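Local coordinates for protein pertussis toxin-like subunit ArtA (Escherichia coli, PDB 4Z9D) that probably acts as the catalytic A subunit of a pertussis-like AB5 toxin, using NAD to ADP-ribosylate and so inhibit trimeric G proteins, at residues T4-P15 with R76-A84. The protein carries 2 engineered substitutions. Sequence-based numbering, arbitrary orientation.
With NAD (nicotinamide-adenine-dinucleotide), chain F.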
ATOM      1  N   THR A   4      -2.315  17.216  -6.118  1.00 17.03           N
ATOM      2  CA  THR A   4      -1.464  16.306  -5.351  1.00 17.59           C
ATOM      3  C   THR A   4      -1.965  14.861  -5.355  1.00 17.92           C
ATOM      4  O   THR A   4      -3.168  14.592  -5.206  1.00 14.29           O
ATOM      5  CB  THR A   4      -1.336  16.778  -3.894  1.00 19.31           C
ATOM      6  OG1 THR A   4      -0.892  18.137  -3.872  1.00 23.43           O
ATOM      7  CG2 THR A   4      -0.359  15.900  -3.102  1.00 14.70           C
ATOM      8  N   ASP A   5      -1.032  13.934  -5.540  1.00 12.27           N
ATOM      9  CA  ASP A   5      -1.323  12.514  -5.441  1.00 13.05           C
ATOM     10  C   ASP A   5      -1.413  12.106  -3.975  1.00 13.67           C
ATOM     11  O   ASP A   5      -0.477  12.321  -3.204  1.00 10.33           O
ATOM     12  CB  ASP A   5      -0.242  11.677  -6.128  1.00 17.29           C
ATOM     13  CG  ASP A   5      -0.334  11.710  -7.642  1.00 21.63           C
ATOM     14  OD1 ASP A   5      -1.443  11.941  -8.178  1.00 21.18           O
ATOM     15  OD2 ASP A   5       0.722  11.521  -8.294  1.00 15.17           O
ATOM     16  N   PHE A   6      -2.547  11.540  -3.584  1.00 10.99           N
ATOM     17  CA  PHE A   6      -2.672  10.950  -2.249  1.00 11.19           C
ATOM     18  C   PHE A   6      -2.986   9.478  -2.389  1.00  8.33           C
ATOM     19  O   PHE A   6      -3.643   9.080  -3.349  1.00 10.09           O
ATOM     20  CB  PHE A   6      -3.749  11.661  -1.419  1.00 11.69           C
ATOM     21  CG  PHE A   6      -3.348  13.036  -0.974  1.00  9.28           C
ATOM     22  CD1 PHE A   6      -3.686  14.150  -1.729  1.00 12.25           C
ATOM     23  CD2 PHE A   6      -2.625  13.215   0.191  1.00  9.94           C
ATOM     24  CE1 PHE A   6      -3.316  15.414  -1.326  1.00 12.20           C
ATOM     25  CE2 PHE A   6      -2.242  14.479   0.599  1.00 11.21           C
ATOM     26  CZ  PHE A   6      -2.592  15.584  -0.163  1.00 11.50           C
ATOM     27  N   VAL A   7      -2.476   8.669  -1.467  1.00  6.07           N
ATOM     28  CA  VAL A   7      -2.785   7.244  -1.454  1.00  7.50           C
ATOM     29  C   VAL A   7      -3.204   6.775  -0.064  1.00  6.85           C
ATOM     30  O   VAL A   7      -3.034   7.494   0.929  1.00  8.86           O
ATOM     31  CB  VAL A   7      -1.574   6.387  -1.925  1.00  8.43           C
ATOM     32  CG1 VAL A   7      -1.177   6.746  -3.350  1.00 11.06           C
ATOM     33  CG2 VAL A   7      -0.389   6.574  -0.991  1.00  7.39           C
ATOM     34  N   TYR A   8      -3.778   5.579  -0.006  1.00  5.67           N
ATOM     35  CA  TYR A   8      -4.152   4.968   1.263  1.00  9.53           C
ATOM     36  C   TYR A   8      -3.359   3.706   1.571  1.00  7.96           C
ATOM     37  O   TYR A   8      -2.986   2.956   0.665  1.00  8.59           O
ATOM     38  CB  TYR A   8      -5.619   4.586   1.279  1.00  5.96           C
ATOM     39  CG  TYR A   8      -6.600   5.707   1.101  1.00  6.33           C
ATOM     40  CD1 TYR A   8      -6.940   6.520   2.170  1.00  6.60           C
ATOM     41  CD2 TYR A   8      -7.230   5.908  -0.113  1.00  8.54           C
ATOM     42  CE1 TYR A   8      -7.883   7.531   2.024  1.00 10.93           C
ATOM     43  CE2 TYR A   8      -8.160   6.927  -0.276  1.00 10.43           C
ATOM     44  CZ  TYR A   8      -8.482   7.727   0.801  1.00 11.32           C
ATOM     45  OH  TYR A   8      -9.415   8.727   0.639  1.00 18.72           O
ATOM     46  N   ARG A   9      -3.171   3.434   2.857  1.00  7.09           N
ATOM     47  CA  ARG A   9      -2.620   2.144   3.273  1.00 10.05           C
ATOM     48  C   ARG A   9      -3.366   1.625   4.490  1.00  7.07           C
ATOM     49  O   ARG A   9      -3.580   2.360   5.444  1.00  7.67           O
ATOM     50  CB  ARG A   9      -1.112   2.244   3.580  1.00  7.29           C
ATOM     51  CG  ARG A   9      -0.532   0.938   4.155  1.00  7.47           C
ATOM     52  CD  ARG A   9       1.001   0.904   4.224  1.00  7.41           C
ATOM     53  NE  ARG A   9       1.432  -0.276   4.989  1.00  8.01           N
ATOM     54  CZ  ARG A   9       1.485  -1.510   4.509  1.00 10.76           C
ATOM     55  NH1 ARG A   9       1.201  -1.745   3.233  1.00  8.52           N
ATOM     56  NH2 ARG A   9       1.852  -2.514   5.305  1.00 10.45           N
ATOM     57  N   VAL A  10      -3.785   0.364   4.431  1.00  9.18           N
ATOM     58  CA  VAL A  10      -4.351  -0.313   5.586  1.00 10.41           C
ATOM     59  C   VAL A  10      -3.228  -1.033   6.337  1.00  8.97           C
ATOM     60  O   VAL A  10      -2.468  -1.789   5.739  1.00  8.91           O
ATOM     61  CB  VAL A  10      -5.444  -1.307   5.166  1.00  9.08           C
ATOM     62  CG1 VAL A  10      -6.026  -2.012   6.399  1.00 12.46           C
ATOM     63  CG2 VAL A  10      -6.546  -0.570   4.436  1.00 10.19           C
ATOM     64  N   ASP A  11      -3.118  -0.790   7.644  1.00 10.03           N
ATOM     65  CA  ASP A  11      -2.046  -1.380   8.458  1.00 11.69           C
ATOM     66  C   ASP A  11      -2.533  -1.616   9.892  1.00 12.89           C
ATOM     67  O   ASP A  11      -3.387  -0.887  10.386  1.00 13.53           O
ATOM     68  CB  ASP A  11      -0.809  -0.464   8.439  1.00  9.84           C
ATOM     69  CG  ASP A  11       0.483  -1.201   8.798  1.00 18.04           C
ATOM     70  OD1 ASP A  11       0.609  -1.655   9.960  1.00 13.79           O
ATOM     71  OD2 ASP A  11       1.377  -1.319   7.927  1.00 14.51           O
ATOM     72  N   SER A  12      -1.955  -2.591  10.584  1.00 12.43           N
ATOM     73  CA  SER A  12      -2.419  -2.899  11.934  1.00 11.55           C
ATOM     74  C   SER A  12      -1.757  -2.032  13.003  1.00 16.33           C
ATOM     75  O   SER A  12      -2.224  -1.975  14.141  1.00 17.45           O
ATOM     76  CB  SER A  12      -2.165  -4.372  12.260  1.00 18.09           C
ATOM     77  OG  SER A  12      -0.796  -4.693  12.094  1.00 18.22           O
ATOM     78  N   ARG A  13      -0.650  -1.385  12.650  1.00 13.07           N
ATOM     79  CA  ARG A  13       0.074  -0.544  13.595  1.00 13.55           C
ATOM     80  C   ARG A  13      -0.613   0.802  13.779  1.00 12.39           C
ATOM     81  O   ARG A  13      -1.161   1.354  12.823  1.00 14.15           O
ATOM     82  CB  ARG A  13       1.523  -0.356  13.154  1.00 13.76           C
ATOM     83  CG  ARG A  13       2.308  -1.642  13.268  1.00 16.89           C
ATOM     84  CD  ARG A  13       3.559  -1.624  12.421  1.00 16.71           C
ATOM     85  NE  ARG A  13       3.315  -1.658  10.988  1.00 18.33           N
ATOM     86  CZ  ARG A  13       4.258  -1.380  10.098  1.00 23.00           C
ATOM     87  NH1 ARG A  13       5.478  -1.096  10.537  1.00 22.55           N
ATOM     88  NH2 ARG A  13       4.001  -1.409   8.789  1.00 15.07           N
ATOM     89  N   PRO A  14      -0.603   1.326  15.018  1.00 13.87           N
ATOM     90  CA  PRO A  14      -1.336   2.542  15.401  1.00 15.57           C
ATOM     91  C   PRO A  14      -0.602   3.842  15.075  1.00 14.46           C
ATOM     92  O   PRO A  14       0.604   3.824  14.866  1.00 14.77           O
ATOM     93  CB  PRO A  14      -1.486   2.385  16.921  1.00 15.50           C
ATOM     94  CG  PRO A  14      -0.253   1.634  17.324  1.00 18.95           C
ATOM     95  CD  PRO A  14       0.036   0.682  16.185  1.00 19.34           C
ATOM     96  N   PRO A  15      -1.339   4.966  15.012  1.00 12.01           N
ATOM     97  CA  PRO A  15      -0.798   6.258  14.577  1.00 13.47           C
ATOM     98  C   PRO A  15       0.384   6.702  15.424  1.00 17.89           C
ATOM     99  O   PRO A  15       1.306   7.335  14.915  1.00 19.07           O
ATOM    100  CB  PRO A  15      -1.986   7.214  14.745  1.00 15.43           C
ATOM    101  CG  PRO A  15      -3.180   6.355  14.604  1.00 16.89           C
ATOM    102  CD  PRO A  15      -2.809   5.003  15.149  1.00 17.28           C
ATOM    103  N   ARG A  76      -6.545  -4.432  15.682  1.00 18.95           N
ATOM    104  CA  ARG A  76      -7.235  -3.391  14.939  1.00 24.94           C
ATOM    105  C   ARG A  76      -6.533  -3.068  13.640  1.00 16.44           C
ATOM    106  O   ARG A  76      -5.370  -3.400  13.461  1.00 19.52           O
ATOM    107  CB  ARG A  76      -7.335  -2.124  15.785  1.00 23.28           C
ATOM    108  CG  ARG A  76      -7.746  -2.386  17.217  1.00 28.58           C
ATOM    109  CD  ARG A  76      -7.580  -1.160  18.068  1.00 28.82           C
ATOM    110  NE  ARG A  76      -8.864  -0.569  18.429  1.00 50.15           N
ATOM    111  CZ  ARG A  76      -9.571  -0.915  19.503  1.00 51.32           C
ATOM    112  NH1 ARG A  76      -9.116  -1.854  20.329  1.00 52.76           N
ATOM    113  NH2 ARG A  76     -10.734  -0.324  19.751  1.00 44.44           N
ATOM    114  N   LEU A  77      -7.263  -2.416  12.744  1.00 13.14           N
ATOM    115  CA  LEU A  77      -6.724  -1.963  11.481  1.00 12.28           C
ATOM    116  C   LEU A  77      -7.001  -0.479  11.368  1.00 11.84           C
ATOM    117  O   LEU A  77      -8.012   0.016  11.868  1.00 14.53           O
ATOM    118  CB  LEU A  77      -7.348  -2.709  10.306  1.00 13.61           C
ATOM    119  CG  LEU A  77      -7.015  -4.184  10.194  1.00 15.48           C
ATOM    120  CD1 LEU A  77      -7.820  -4.801   9.059  1.00 13.09           C
ATOM    121  CD2 LEU A  77      -5.529  -4.321   9.946  1.00 11.24           C
ATOM    122  N   TYR A  78      -6.086   0.226  10.720  1.00 12.11           N
ATOM    123  CA  TYR A  78      -6.216   1.653  10.488  1.00 11.28           C
ATOM    124  C   TYR A  78      -6.081   1.908   8.996  1.00  9.94           C
ATOM    125  O   TYR A  78      -5.341   1.206   8.307  1.00 10.66           O
ATOM    126  CB  TYR A  78      -5.142   2.437  11.253  1.00  9.38           C
ATOM    127  CG  TYR A  78      -5.153   2.213  12.753  1.00 14.00           C
ATOM    128  CD1 TYR A  78      -5.742   3.127  13.606  1.00 13.65           C
ATOM    129  CD2 TYR A  78      -4.544   1.091  13.311  1.00 15.66           C
ATOM    130  CE1 TYR A  78      -5.735   2.938  14.969  1.00 19.15           C
ATOM    131  CE2 TYR A  78      -4.537   0.888  14.680  1.00 19.20           C
ATOM    132  CZ  TYR A  78      -5.137   1.817  15.505  1.00 22.46           C
ATOM    133  OH  TYR A  78      -5.138   1.627  16.872  1.00 26.08           O
ATOM    134  N   ARG A  79      -6.805   2.900   8.492  1.00  7.66           N
ATOM    135  CA  ARG A  79      -6.576   3.386   7.141  1.00  6.85           C
ATOM    136  C   ARG A  79      -5.778   4.675   7.236  1.00  9.95           C
ATOM    137  O   ARG A  79      -6.245   5.642   7.831  1.00  8.44           O
ATOM    138  CB  ARG A  79      -7.901   3.632   6.406  1.00  8.70           C
ATOM    139  CG  ARG A  79      -7.735   4.034   4.946  1.00  8.05           C
ATOM    140  CD  ARG A  79      -9.052   4.368   4.288  1.00  9.51           C
ATOM    141  NE  ARG A  79      -9.663   5.574   4.847  1.00 10.59           N
ATOM    142  CZ  ARG A  79     -10.797   5.601   5.541  1.00 11.56           C
ATOM    143  NH1 ARG A  79     -11.474   4.489   5.759  1.00  9.94           N
ATOM    144  NH2 ARG A  79     -11.263   6.753   5.996  1.00 11.89           N
ATOM    145  N   TYR A  80      -4.576   4.681   6.676  1.00  7.82           N
ATOM    146  CA  TYR A  80      -3.752   5.882   6.646  1.00  9.25           C
ATOM    147  C   TYR A  80      -3.885   6.595   5.311  1.00  9.57           C
ATOM    148  O   TYR A  80      -3.893   5.952   4.259  1.00  7.00           O
ATOM    149  CB  TYR A  80      -2.282   5.526   6.905  1.00  5.33           C
ATOM    150  CG  TYR A  80      -2.005   5.087   8.312  1.00  7.06           C
ATOM    151  CD1 TYR A  80      -1.643   6.017   9.285  1.00  9.80           C
ATOM    152  CD2 TYR A  80      -2.107   3.751   8.677  1.00  7.72           C
ATOM    153  CE1 TYR A  80      -1.386   5.623  10.579  1.00 11.70           C
ATOM    154  CE2 TYR A  80      -1.874   3.348   9.973  1.00 10.23           C
ATOM    155  CZ  TYR A  80      -1.505   4.288  10.919  1.00 11.27           C
ATOM    156  OH  TYR A  80      -1.255   3.892  12.213  1.00 14.42           O
ATOM    157  N   ARG A  81      -4.004   7.918   5.349  1.00  9.41           N
ATOM    158  CA  ARG A  81      -3.962   8.700   4.120  1.00  5.50           C
ATOM    159  C   ARG A  81      -2.580   9.292   3.983  1.00  8.28           C
ATOM    160  O   ARG A  81      -2.052   9.860   4.932  1.00  8.22           O
ATOM    161  CB  ARG A  81      -5.005   9.816   4.108  1.00  8.62           C
ATOM    162  CG  ARG A  81      -5.176  10.378   2.705  1.00  9.13           C
ATOM    163  CD  ARG A  81      -5.952  11.685   2.671  1.00 16.03           C
ATOM    164  NE  ARG A  81      -7.203  11.645   3.423  1.00 16.34           N
ATOM    165  CZ  ARG A  81      -8.415  11.754   2.883  1.00 18.82           C
ATOM    166  NH1 ARG A  81      -8.565  11.882   1.570  1.00 19.44           N
ATOM    167  NH2 ARG A  81      -9.487  11.730   3.665  1.00 20.44           N
ATOM    168  N   ILE A  82      -1.994   9.163   2.797  1.00  4.40           N
ATOM    169  CA  ILE A  82      -0.580   9.478   2.621  1.00  5.62           C
ATOM    170  C   ILE A  82      -0.331  10.348   1.402  1.00  6.01           C
ATOM    171  O   ILE A  82      -0.849  10.071   0.330  1.00  5.97           O
ATOM    172  CB  ILE A  82       0.257   8.181   2.467  1.00  6.50           C
ATOM    173  CG1 ILE A  82      -0.050   7.176   3.584  1.00  6.51           C
ATOM    174  CG2 ILE A  82       1.771   8.483   2.387  1.00  8.32           C
ATOM    175  CD1 ILE A  82       0.446   5.763   3.276  1.00  6.83           C
ATOM    176  N   ARG A  83       0.473  11.403   1.553  1.00  7.07           N
ATOM    177  CA  ARG A  83       0.898  12.161   0.386  1.00  5.88           C
ATOM    178  C   ARG A  83       1.970  11.387  -0.370  1.00  7.02           C
ATOM    179  O   ARG A  83       2.984  10.977   0.200  1.00  7.72           O
ATOM    180  CB  ARG A  83       1.419  13.549   0.773  1.00  7.95           C
ATOM    181  CG  ARG A  83       2.070  14.295  -0.392  1.00  9.00           C
ATOM    182  CD  ARG A  83       2.305  15.762  -0.044  1.00  8.59           C
ATOM    183  NE  ARG A  83       3.227  15.912   1.080  1.00  9.29           N
ATOM    184  CZ  ARG A  83       4.549  15.744   1.004  1.00 11.62           C
ATOM    185  NH1 ARG A  83       5.118  15.403  -0.148  1.00  8.73           N
ATOM    186  NH2 ARG A  83       5.304  15.912   2.082  1.00 15.19           N
ATOM    187  N   ALA A  84       1.720  11.144  -1.651  1.00  8.23           N
ATOM    188  CA  ALA A  84       2.667  10.410  -2.483  1.00  7.76           C
ATOM    189  C   ALA A  84       3.698  11.368  -3.055  1.00  9.58           C
ATOM    190  O   ALA A  84       3.406  12.545  -3.281  1.00 13.86           O
ATOM    191  CB  ALA A  84       1.949   9.678  -3.616  1.00  8.35           C
TER
HETATM  192  PA  NAD F 202       2.489  -6.146   4.678  1.00 18.45           P
HETATM  193  O1A NAD F 202       3.147  -4.896   4.218  1.00 18.11           O
HETATM  194  O2A NAD F 202       3.318  -7.342   4.977  1.00 23.19           O
HETATM  195  O5B NAD F 202       1.579  -5.753   5.971  1.00 20.54           O
HETATM  196  C5B NAD F 202       0.852  -6.702   6.768  1.00 17.85           C
HETATM  197  C4B NAD F 202       1.187  -6.421   8.248  1.00 21.31           C
HETATM  198  O4B NAD F 202       2.585  -6.741   8.521  1.00 22.77           O
HETATM  199  C3B NAD F 202       1.098  -4.948   8.510  1.00 19.75           C
HETATM  200  O3B NAD F 202      -0.310  -4.604   8.688  1.00 21.62           O
HETATM  201  C2B NAD F 202       1.840  -4.890   9.815  1.00 20.34           C
HETATM  202  O2B NAD F 202       1.090  -5.614  10.775  1.00 21.14           O
HETATM  203  C1B NAD F 202       3.070  -5.744   9.469  1.00 24.13           C
HETATM  204  N9A NAD F 202       4.218  -5.099   8.738  1.00 20.96           N
HETATM  205  C8A NAD F 202       4.382  -4.671   7.487  1.00 20.06           C
HETATM  206  N7A NAD F 202       5.633  -4.218   7.368  1.00 19.34           N
HETATM  207  C5A NAD F 202       6.256  -4.384   8.539  1.00 22.05           C
HETATM  208  C6A NAD F 202       7.505  -4.104   8.952  1.00 21.39           C
HETATM  209  N6A NAD F 202       8.323  -3.555   8.057  1.00 18.66           N
HETATM  210  N1A NAD F 202       7.921  -4.356  10.204  1.00 21.41           N
HETATM  211  C2A NAD F 202       7.020  -4.935  11.095  1.00 29.33           C
HETATM  212  N3A NAD F 202       5.722  -5.217  10.646  1.00 22.35           N
HETATM  213  C4A NAD F 202       5.373  -4.936   9.380  1.00 22.76           C
HETATM  214  O3  NAD F 202       1.408  -6.587   3.614  1.00 14.58           O
HETATM  215  PN  NAD F 202       0.335  -5.562   2.948  1.00 16.80           P
HETATM  216  O1N NAD F 202       0.948  -4.222   2.734  1.00 17.73           O
HETATM  217  O2N NAD F 202      -0.955  -5.695   3.660  1.00 20.91           O
HETATM  218  O5D NAD F 202       0.230  -6.245   1.515  1.00 19.02           O
HETATM  219  C5D NAD F 202      -0.120  -7.626   1.352  1.00 22.02           C
HETATM  220  C4D NAD F 202      -0.776  -7.828  -0.018  1.00 18.57           C
HETATM  221  O4D NAD F 202      -1.846  -6.823  -0.073  1.00 16.99           O
HETATM  222  C3D NAD F 202       0.198  -7.511  -1.170  1.00 15.83           C
HETATM  223  O3D NAD F 202      -0.160  -8.238  -2.351  1.00 20.61           O
HETATM  224  C2D NAD F 202      -0.131  -6.046  -1.378  1.00 16.63           C
HETATM  225  O2D NAD F 202       0.302  -5.593  -2.680  1.00 20.25           O
HETATM  226  C1D NAD F 202      -1.649  -6.023  -1.253  1.00 18.82           C
HETATM  227  N1N NAD F 202      -2.118  -4.606  -1.050  1.00 16.07           N
HETATM  228  C2N NAD F 202      -2.185  -4.052   0.253  1.00 12.48           C
HETATM  229  C3N NAD F 202      -2.574  -2.732   0.480  1.00 12.48           C
HETATM  230  C7N NAD F 202      -2.651  -2.198   1.780  1.00 12.36           C
HETATM  231  O7N NAD F 202      -3.297  -1.026   1.939  1.00 11.53           O
HETATM  232  N7N NAD F 202      -2.131  -2.899   2.792  1.00 11.22           N
HETATM  233  C4N NAD F 202      -2.900  -1.942  -0.621  1.00 13.94           C
HETATM  234  C5N NAD F 202      -2.845  -2.471  -1.910  1.00 13.43           C
HETATM  235  C6N NAD F 202      -2.449  -3.785  -2.141  1.00 14.43           C
HETATM  236  O   HOH W   1      -3.706  -3.695  15.971  1.00 26.21           O
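R9 and Y80 face each other as a hydrogen-bonded pair of the antiparallel strands 6-11 and 77-83, with Y80 N giving a nearly straight bond (177°) to R9 O at 2.8 Å. The R9 side chain then leaves the strand for NAD. Its CB rests on I82 CD1 at 3.9 Å, CG, anti to the backbone N (chi1 174°), passes O7N of the nicotinamide, and the extended chain carries the guanidinium to the diphosphate, which lies at its edge. NE makes a weak bond to D11 OD2. NH1 bonds O1N of NAD at 2.5 Å and also A52 O; NH2 bonds O1A of NAD, while F23 makes a cation-pi contact with R9. NH2 also forms a salt bridge with D11 OD2, which R13 NH2 meets from the opposite face of the carboxylate. R13 pairs NE with OD1 and NH2 with OD2 of D11, and the adenine lies over one face of its guanidinium. R13 N donates to D11 OD1, an Asx turn, and Y80 OH donates to R13 O at 2.6 Å. P14 CA and P15 CD make CH-pi contacts over one face of the Y78 ring, offset toward its rim. V10 N donates to O7N and V10 O accepts from N7N. A strand-borne arginine at the diphosphate, beside backbone bonds to nicotinamide, is characteristic of the NAD site of pertussis- and cholera-like ADP-ribosyltransferases.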